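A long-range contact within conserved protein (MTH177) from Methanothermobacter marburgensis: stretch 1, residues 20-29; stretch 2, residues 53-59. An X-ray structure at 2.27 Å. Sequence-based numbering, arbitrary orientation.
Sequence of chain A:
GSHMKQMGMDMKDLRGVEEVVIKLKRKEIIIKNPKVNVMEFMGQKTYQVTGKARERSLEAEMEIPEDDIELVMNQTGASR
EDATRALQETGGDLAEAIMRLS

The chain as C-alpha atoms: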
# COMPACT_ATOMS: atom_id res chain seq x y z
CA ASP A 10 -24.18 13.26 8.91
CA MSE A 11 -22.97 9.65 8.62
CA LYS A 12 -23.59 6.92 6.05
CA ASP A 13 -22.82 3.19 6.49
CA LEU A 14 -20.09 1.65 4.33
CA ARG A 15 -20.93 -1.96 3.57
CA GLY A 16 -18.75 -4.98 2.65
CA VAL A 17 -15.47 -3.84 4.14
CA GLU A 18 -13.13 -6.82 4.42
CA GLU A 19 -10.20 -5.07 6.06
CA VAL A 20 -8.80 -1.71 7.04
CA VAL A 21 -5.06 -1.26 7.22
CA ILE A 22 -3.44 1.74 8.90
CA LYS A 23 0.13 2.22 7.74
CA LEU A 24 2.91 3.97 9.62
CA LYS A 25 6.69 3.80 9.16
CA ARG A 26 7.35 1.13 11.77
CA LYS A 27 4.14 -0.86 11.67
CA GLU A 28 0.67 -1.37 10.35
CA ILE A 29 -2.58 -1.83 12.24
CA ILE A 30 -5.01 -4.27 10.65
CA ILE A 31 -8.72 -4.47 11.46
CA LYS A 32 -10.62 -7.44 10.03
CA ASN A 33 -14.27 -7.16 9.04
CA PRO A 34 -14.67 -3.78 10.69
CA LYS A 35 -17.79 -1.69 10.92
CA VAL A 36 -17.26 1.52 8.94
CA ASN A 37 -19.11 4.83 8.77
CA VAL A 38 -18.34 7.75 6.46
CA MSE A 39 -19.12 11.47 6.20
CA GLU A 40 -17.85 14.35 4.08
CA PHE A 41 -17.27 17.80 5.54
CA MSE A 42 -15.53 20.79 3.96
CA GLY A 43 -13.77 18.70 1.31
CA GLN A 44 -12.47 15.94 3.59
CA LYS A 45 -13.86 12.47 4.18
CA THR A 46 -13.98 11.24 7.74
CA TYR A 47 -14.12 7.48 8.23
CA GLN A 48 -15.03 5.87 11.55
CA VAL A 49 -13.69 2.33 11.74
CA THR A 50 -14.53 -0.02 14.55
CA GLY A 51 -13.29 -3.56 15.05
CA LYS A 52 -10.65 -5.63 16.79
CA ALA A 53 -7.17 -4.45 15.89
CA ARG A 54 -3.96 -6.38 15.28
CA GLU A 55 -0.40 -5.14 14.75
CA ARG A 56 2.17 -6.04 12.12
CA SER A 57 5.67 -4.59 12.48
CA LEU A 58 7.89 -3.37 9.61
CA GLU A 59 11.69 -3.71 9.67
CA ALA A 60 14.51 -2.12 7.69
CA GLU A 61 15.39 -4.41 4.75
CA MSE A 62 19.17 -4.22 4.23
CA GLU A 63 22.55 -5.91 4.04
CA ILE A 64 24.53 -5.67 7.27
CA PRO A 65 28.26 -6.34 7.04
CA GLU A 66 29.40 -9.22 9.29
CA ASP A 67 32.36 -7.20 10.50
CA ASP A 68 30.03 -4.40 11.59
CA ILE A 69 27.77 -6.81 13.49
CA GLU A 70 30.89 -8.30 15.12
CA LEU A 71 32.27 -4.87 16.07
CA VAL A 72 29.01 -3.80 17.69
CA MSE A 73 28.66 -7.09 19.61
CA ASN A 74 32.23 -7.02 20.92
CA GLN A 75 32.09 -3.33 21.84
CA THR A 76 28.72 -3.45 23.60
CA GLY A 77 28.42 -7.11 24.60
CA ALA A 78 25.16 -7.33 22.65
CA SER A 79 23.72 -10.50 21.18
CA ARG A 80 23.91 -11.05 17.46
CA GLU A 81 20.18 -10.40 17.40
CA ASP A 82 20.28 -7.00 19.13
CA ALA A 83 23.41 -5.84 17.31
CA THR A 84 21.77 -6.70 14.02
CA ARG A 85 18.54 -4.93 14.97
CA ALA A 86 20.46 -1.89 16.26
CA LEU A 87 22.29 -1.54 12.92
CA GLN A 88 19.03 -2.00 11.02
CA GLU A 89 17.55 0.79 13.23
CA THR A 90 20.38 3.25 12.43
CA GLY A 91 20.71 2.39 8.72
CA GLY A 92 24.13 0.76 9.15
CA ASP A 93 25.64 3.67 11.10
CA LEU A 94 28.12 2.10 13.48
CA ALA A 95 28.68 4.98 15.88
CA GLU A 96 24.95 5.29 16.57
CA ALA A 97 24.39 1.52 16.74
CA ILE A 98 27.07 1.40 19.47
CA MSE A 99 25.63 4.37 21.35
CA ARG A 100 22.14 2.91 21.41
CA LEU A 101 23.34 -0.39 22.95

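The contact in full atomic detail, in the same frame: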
# COMPACT_ATOMS: atom_id res chain seq x y z
N VAL A 20 -9.38 -3.04 7.03
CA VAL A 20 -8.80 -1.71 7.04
C VAL A 20 -7.39 -1.89 7.54
O VAL A 20 -7.16 -2.65 8.49
CB VAL A 20 -9.56 -0.78 7.98
CG1 VAL A 20 -8.80 0.53 8.21
CG2 VAL A 20 -10.95 -0.53 7.42
N VAL A 21 -6.46 -1.27 6.83
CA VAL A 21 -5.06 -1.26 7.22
C VAL A 21 -4.63 0.19 7.42
O VAL A 21 -4.76 1.00 6.50
CB VAL A 21 -4.15 -1.88 6.15
CG1 VAL A 21 -2.71 -1.82 6.62
CG2 VAL A 21 -4.59 -3.32 5.82
N ILE A 22 -4.03 0.45 8.58
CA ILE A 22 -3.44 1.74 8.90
C ILE A 22 -1.92 1.61 8.91
O ILE A 22 -1.37 0.92 9.76
CB ILE A 22 -3.95 2.23 10.25
CG1 ILE A 22 -5.48 2.15 10.28
CG2 ILE A 22 -3.50 3.63 10.45
CD1 ILE A 22 -6.05 2.44 11.62
N LYS A 23 -1.28 2.38 8.04
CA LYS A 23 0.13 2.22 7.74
C LYS A 23 0.93 3.36 8.31
O LYS A 23 0.63 4.53 8.06
CB LYS A 23 0.33 2.22 6.23
CG LYS A 23 -0.36 1.06 5.52
CD LYS A 23 -0.28 1.23 4.02
CE LYS A 23 -0.55 -0.06 3.29
NZ LYS A 23 0.02 0.03 1.89
N LEU A 24 1.98 3.01 9.05
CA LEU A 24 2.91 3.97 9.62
C LEU A 24 4.27 3.46 9.20
O LEU A 24 4.35 2.43 8.57
CB LEU A 24 2.77 3.99 11.14
CG LEU A 24 1.46 4.52 11.73
CD1 LEU A 24 0.46 3.41 11.96
CD2 LEU A 24 1.72 5.23 13.06
N LYS A 25 5.33 4.16 9.57
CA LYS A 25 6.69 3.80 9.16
C LYS A 25 7.13 2.46 9.75
O LYS A 25 7.74 1.63 9.06
CB LYS A 25 7.65 4.90 9.63
CG LYS A 25 9.11 4.65 9.31
CD LYS A 25 10.00 5.86 9.61
CE LYS A 25 10.19 6.12 11.11
NZ LYS A 25 11.52 6.76 11.40
N ARG A 26 6.83 2.26 11.02
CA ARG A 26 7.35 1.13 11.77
C ARG A 26 6.39 -0.06 11.89
O ARG A 26 6.75 -1.13 12.43
CB ARG A 26 7.70 1.61 13.18
CG ARG A 26 8.67 2.79 13.26
CD ARG A 26 9.15 3.09 14.68
NE ARG A 26 9.66 1.87 15.29
CZ ARG A 26 10.91 1.44 15.17
NH1 ARG A 26 11.83 2.18 14.56
NH2 ARG A 26 11.26 0.28 15.71
N LYS A 27 5.16 0.13 11.44
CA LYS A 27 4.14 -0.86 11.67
C LYS A 27 2.88 -0.51 10.92
O LYS A 27 2.71 0.59 10.42
CB LYS A 27 3.82 -0.98 13.16
CG LYS A 27 2.96 0.14 13.73
CD LYS A 27 2.59 -0.11 15.19
CE LYS A 27 1.56 0.91 15.71
NZ LYS A 27 1.46 0.92 17.22
N GLU A 28 2.00 -1.51 10.87
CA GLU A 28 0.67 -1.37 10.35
C GLU A 28 -0.34 -1.97 11.34
O GLU A 28 -0.04 -2.92 12.06
CB GLU A 28 0.61 -2.04 8.98
CG GLU A 28 1.77 -1.58 8.09
CD GLU A 28 1.74 -2.15 6.68
OE1 GLU A 28 1.19 -3.26 6.52
OE2 GLU A 28 2.32 -1.50 5.77
N ILE A 29 -1.52 -1.38 11.38
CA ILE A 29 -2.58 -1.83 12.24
C ILE A 29 -3.64 -2.38 11.30
O ILE A 29 -4.03 -1.71 10.37
CB ILE A 29 -3.16 -0.66 13.09
CG1 ILE A 29 -2.06 -0.04 13.95
CG2 ILE A 29 -4.31 -1.16 13.97
CD1 ILE A 29 -2.47 1.20 14.69
N ALA A 53 -8.39 -4.83 16.57
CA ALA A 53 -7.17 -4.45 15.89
C ALA A 53 -6.05 -5.42 16.18
O ALA A 53 -5.94 -5.95 17.30
CB ALA A 53 -6.77 -3.07 16.31
N ARG A 54 -5.22 -5.65 15.15
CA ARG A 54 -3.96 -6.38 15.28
C ARG A 54 -2.81 -5.58 14.66
O ARG A 54 -3.01 -4.73 13.78
CB ARG A 54 -4.06 -7.73 14.57
CG ARG A 54 -4.98 -8.72 15.24
CD ARG A 54 -4.93 -10.10 14.56
NE ARG A 54 -5.64 -11.11 15.33
CZ ARG A 54 -6.94 -11.31 15.26
NH1 ARG A 54 -7.68 -10.58 14.43
NH2 ARG A 54 -7.51 -12.25 15.99
N GLU A 55 -1.60 -5.85 15.16
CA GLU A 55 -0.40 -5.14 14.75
C GLU A 55 0.54 -6.03 13.98
O GLU A 55 0.74 -7.18 14.34
CB GLU A 55 0.37 -4.64 15.95
CG GLU A 55 -0.39 -3.60 16.72
CD GLU A 55 0.49 -2.92 17.74
OE1 GLU A 55 1.37 -3.62 18.31
OE2 GLU A 55 0.33 -1.69 17.88
N ARG A 56 1.21 -5.41 13.02
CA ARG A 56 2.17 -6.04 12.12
C ARG A 56 3.35 -5.10 12.00
O ARG A 56 3.19 -3.99 11.53
CB ARG A 56 1.51 -6.13 10.75
CG ARG A 56 2.24 -6.93 9.76
CD ARG A 56 1.31 -7.39 8.66
NE ARG A 56 0.83 -6.28 7.87
CZ ARG A 56 -0.16 -6.37 7.00
NH1 ARG A 56 -0.82 -7.51 6.87
NH2 ARG A 56 -0.51 -5.31 6.29
N SER A 57 4.53 -5.50 12.46
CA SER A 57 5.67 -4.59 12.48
C SER A 57 6.44 -4.61 11.15
O SER A 57 6.29 -5.55 10.36
CB SER A 57 6.59 -4.92 13.65
OG SER A 57 7.36 -6.06 13.37
N LEU A 58 7.10 -3.51 10.84
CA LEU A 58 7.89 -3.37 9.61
C LEU A 58 9.35 -3.08 9.94
O LEU A 58 9.64 -2.24 10.76
CB LEU A 58 7.34 -2.24 8.74
CG LEU A 58 6.43 -2.71 7.59
CD1 LEU A 58 5.10 -3.16 8.08
CD2 LEU A 58 6.27 -1.61 6.54
N GLU A 59 10.27 -3.78 9.30
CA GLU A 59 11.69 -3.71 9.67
C GLU A 59 12.53 -3.22 8.51
O GLU A 59 12.19 -3.46 7.37
CB GLU A 59 12.16 -5.10 10.12
CG GLU A 59 12.17 -5.26 11.63
CD GLU A 59 11.36 -6.45 12.12
OE1 GLU A 59 11.70 -7.59 11.72
OE2 GLU A 59 10.40 -6.22 12.91

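Stretch 1 doubles back on itself as a hairpin, its two arms joined by backbone hydrogen bonds such as Ile22 N to Ile29 O and Ile29 N to Ile22 O, both 2.8 Å. Its second arm, residues 27-29, then takes stretch 2 as a further neighbor. The N-to-C directions of the two strands differ by 161°, so the pairing is antiparallel, and the axes approach to 4.6 Å. Together the two stretches bury 527 Å², counting both sides.

At the start of stretch 2, Ala53 points its CB toward stretch 1 and meets Ile29, with Ala53 CB 3.9 Å from Ile29 CG2, an apolar van der Waals contact. The CA-to-CB bond of Arg54 points away, and no atom of its side chain comes within 6 Å of stretch 1, so its closest contact here is through the backbone: Arg54 O lies 3.3 Å from Ile29 CA, with an angle of 137° at the hydrogen, consistent with a CA-H...O contact.

Glu55 is paired with Ile29 at a non-hydrogen-bonded position, CA to CA 4.7 Å. Its CA lies 3.5 Å from Glu28 O in a second CA-H...O contact. Its side chain shares a sheet face with Lys27 and Ile29, and the carboxylate reaches diagonally past its direct partner to Lys27: Glu55 OE2 and Lys27 NZ are 2.9 Å apart, a hydrogen-bonded salt bridge; the lysine chain is extended, with chi2 to chi4 all t.

Arg56 supplies the densest set of bonds. Opposite Glu28 it forms the hydrogen-bonded pair of the ladder, with Glu28 N donating to Arg56 O at 2.8 Å (163°) and Arg56 N donating to Glu28 O at 2.9 Å (150°). On the other face of the sheet from Glu55, the two side chains form a salt bridge. Arg56 NH2 donates to Glu28 OE1 at 2.7 Å and 163°, whereas the bond from Arg56 NE to the same Glu28 OE1 is weak, at 3.3 Å and 130°. The oxygen sits at the guanidinium edge, near its plane, where the N-H groups point. Val21 CG1 adds a looser contact, 4.1 Å from Arg56 NH2.

Ser57 faces Lys27 across the closest CA pair of the register, 4.1 Å, a non-hydrogen-bonded position. Its OG instead donates within stretch 2, to Glu59 OE2 at 3.1 Å.

Leu58 extends the backbone bonding to the turn of stretch 1: Leu58 N donates to Arg26 O at 2.9 Å and 168°. Its side chain packs on the aliphatic part of Glu28, with Leu58 CD1 3.7 Å from Glu28 CG. The CA-to-CB bond of Glu59 points away, and the residue makes no contact with stretch 1.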